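Multidomain protein including DUF1735 (Bacteroides ovatus, PDB 3SOT) is of unknown function but is a multidomain Bacteroides protein that carries a DUF1735-type region and a BT_3044-like C-terminal domain. Local coordinates at the interface of chains A and B. Coordinates in Å, arbitrary orientation; residue numbers count along the deposited sequence, not the author numbering. Chains: chain A/B, Multidomain protein including DUF1735.

The interface of chains A and B. Residues chain A 282, 288-290, 292; chain B 165, 187, 268, 301-303.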
# COMPACT_ATOMS: atom_id res chain seq x y z
N TYR A 282 14.92 7.23 -4.77
CA TYR A 282 14.04 6.93 -3.64
C TYR A 282 13.34 8.19 -3.06
O TYR A 282 12.39 8.04 -2.27
CB TYR A 282 14.82 6.24 -2.50
CG TYR A 282 15.93 7.05 -1.89
CD1 TYR A 282 15.69 7.92 -0.83
CD2 TYR A 282 17.24 6.90 -2.32
CE1 TYR A 282 16.71 8.70 -0.28
CE2 TYR A 282 18.27 7.65 -1.75
CZ TYR A 282 18.00 8.55 -0.74
OH TYR A 282 19.01 9.31 -0.18
N GLU A 288 17.64 15.78 -6.25
CA GLU A 288 18.79 14.90 -6.23
C GLU A 288 19.10 14.57 -4.78
O GLU A 288 19.13 15.45 -3.91
CB GLU A 288 19.93 15.59 -6.96
CG GLU A 288 21.12 14.69 -7.19
CD GLU A 288 22.16 15.20 -8.18
OE1 GLU A 288 21.97 16.28 -8.79
OE2 GLU A 288 23.17 14.48 -8.36
N VAL A 289 19.22 13.26 -4.52
CA VAL A 289 19.39 12.67 -3.20
C VAL A 289 20.77 11.97 -3.09
O VAL A 289 21.41 11.69 -4.10
CB VAL A 289 18.23 11.64 -2.91
CG1 VAL A 289 16.89 12.32 -2.74
CG2 VAL A 289 18.15 10.55 -3.98
N ILE A 290 21.18 11.67 -1.86
CA ILE A 290 22.39 10.89 -1.58
C ILE A 290 22.09 9.46 -1.98
O ILE A 290 21.17 8.86 -1.43
CB ILE A 290 22.84 11.03 -0.10
CG1 ILE A 290 23.00 12.52 0.31
CG2 ILE A 290 24.10 10.21 0.16
CD1 ILE A 290 23.24 12.79 1.70
N ILE A 292 21.90 5.52 -2.06
CA ILE A 292 21.99 4.46 -1.05
C ILE A 292 22.57 3.27 -1.77
O ILE A 292 21.92 2.69 -2.66
CB ILE A 292 20.65 4.15 -0.33
CG1 ILE A 292 20.10 5.40 0.39
CG2 ILE A 292 20.82 3.01 0.67
CD1 ILE A 292 18.66 5.24 0.89
N THR B 165 18.39 11.31 4.24
CA THR B 165 18.70 9.90 3.96
C THR B 165 18.75 9.23 5.31
O THR B 165 19.50 9.69 6.15
CB THR B 165 20.01 9.79 3.13
OG1 THR B 165 19.86 10.52 1.92
CG2 THR B 165 20.41 8.34 2.81
N ASP B 187 14.57 4.25 4.01
CA ASP B 187 15.51 4.94 3.13
C ASP B 187 15.56 6.47 3.40
O ASP B 187 16.62 7.07 3.19
CB ASP B 187 15.17 4.69 1.65
CG ASP B 187 13.74 4.88 1.22
OD1 ASP B 187 12.91 5.37 2.05
OD2 ASP B 187 13.41 4.48 0.08
N TYR B 268 25.97 19.03 2.64
CA TYR B 268 25.49 17.94 3.48
C TYR B 268 25.37 18.37 4.94
O TYR B 268 26.27 19.03 5.47
CB TYR B 268 26.44 16.74 3.39
CG TYR B 268 26.66 16.19 2.00
CD1 TYR B 268 25.83 15.20 1.48
CD2 TYR B 268 27.75 16.60 1.22
CE1 TYR B 268 26.05 14.66 0.22
CE2 TYR B 268 27.97 16.08 -0.05
CZ TYR B 268 27.11 15.11 -0.55
OH TYR B 268 27.31 14.54 -1.79
N THR B 301 21.35 12.16 6.89
CA THR B 301 22.07 13.21 6.19
C THR B 301 21.18 13.85 5.15
O THR B 301 20.56 13.16 4.35
CB THR B 301 23.35 12.66 5.55
OG1 THR B 301 24.09 11.91 6.54
CG2 THR B 301 24.24 13.76 4.97
N LEU B 302 21.15 15.18 5.15
CA LEU B 302 20.40 15.98 4.19
C LEU B 302 21.31 16.53 3.13
O LEU B 302 22.30 17.18 3.48
CB LEU B 302 19.67 17.15 4.92
CG LEU B 302 18.94 18.18 4.05
CD1 LEU B 302 17.65 17.59 3.45
CD2 LEU B 302 18.66 19.44 4.82
N LEU B 303 20.95 16.36 1.84
CA LEU B 303 21.70 16.95 0.72
C LEU B 303 20.94 18.16 0.15
O LEU B 303 19.72 18.14 0.05
CB LEU B 303 21.96 15.91 -0.37
CG LEU B 303 22.57 16.33 -1.70
CD1 LEU B 303 23.94 16.88 -1.54
CD2 LEU B 303 22.58 15.20 -2.66
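A:Ile290 loses more surface to the partner chain than any other residue of this patch between two copies of one protein, and it shows how an aliphatic side chain and a nearby hydroxyl pair can share the work of an interface. Its longer branch carries the contact: CG1 lies beside the backbone N (chi1 -54°) and the chain runs on extended (chi2 172°), so that CD1 packs against chain B. There CD1 meets the ring carbon CD1 of B:Tyr268 at 3.5 Å and the methyl CG2 of B:Thr301 at 3.6 Å. CG1 packs on CB of B:Leu303, also at 3.6 Å, and sits at the edge of the B:Tyr268 ring, in its plane. One face of that ring is backed by B:Leu303 CD1, so these side chains pack against one another.

The polar half centres on B:Thr165, at the end of strand 162-165. Its OG1 and the phenol OH of A:Tyr282 form a hydrogen bond of 2.6 Å, the two side chains crossing nearly at right angles. The same phenol donates to the carbonyl O of A:Ile290, on a lone pair and in the carbonyl plane (141° at the oxygen), and both partners lie in the plane of the ring. A:Val289 CG2 and A:Ile292 CD1 cover opposite faces of the ring near its rim, which should limit its tilt. A phenylalanine here has no hydroxyl for B:Thr165 or the A:Ile290 carbonyl, and its loss would probably loosen both the link between chains and the hold on the segment that carries A:Ile290. Near the ring's base, B:Asp187 OD2 approaches CB of A:Tyr282 at 3.4 Å.

The patch thus joins the two chains in the deposited assembly by mixed apolar and polar packing, although the structure alone does not show that this pairing is physiological.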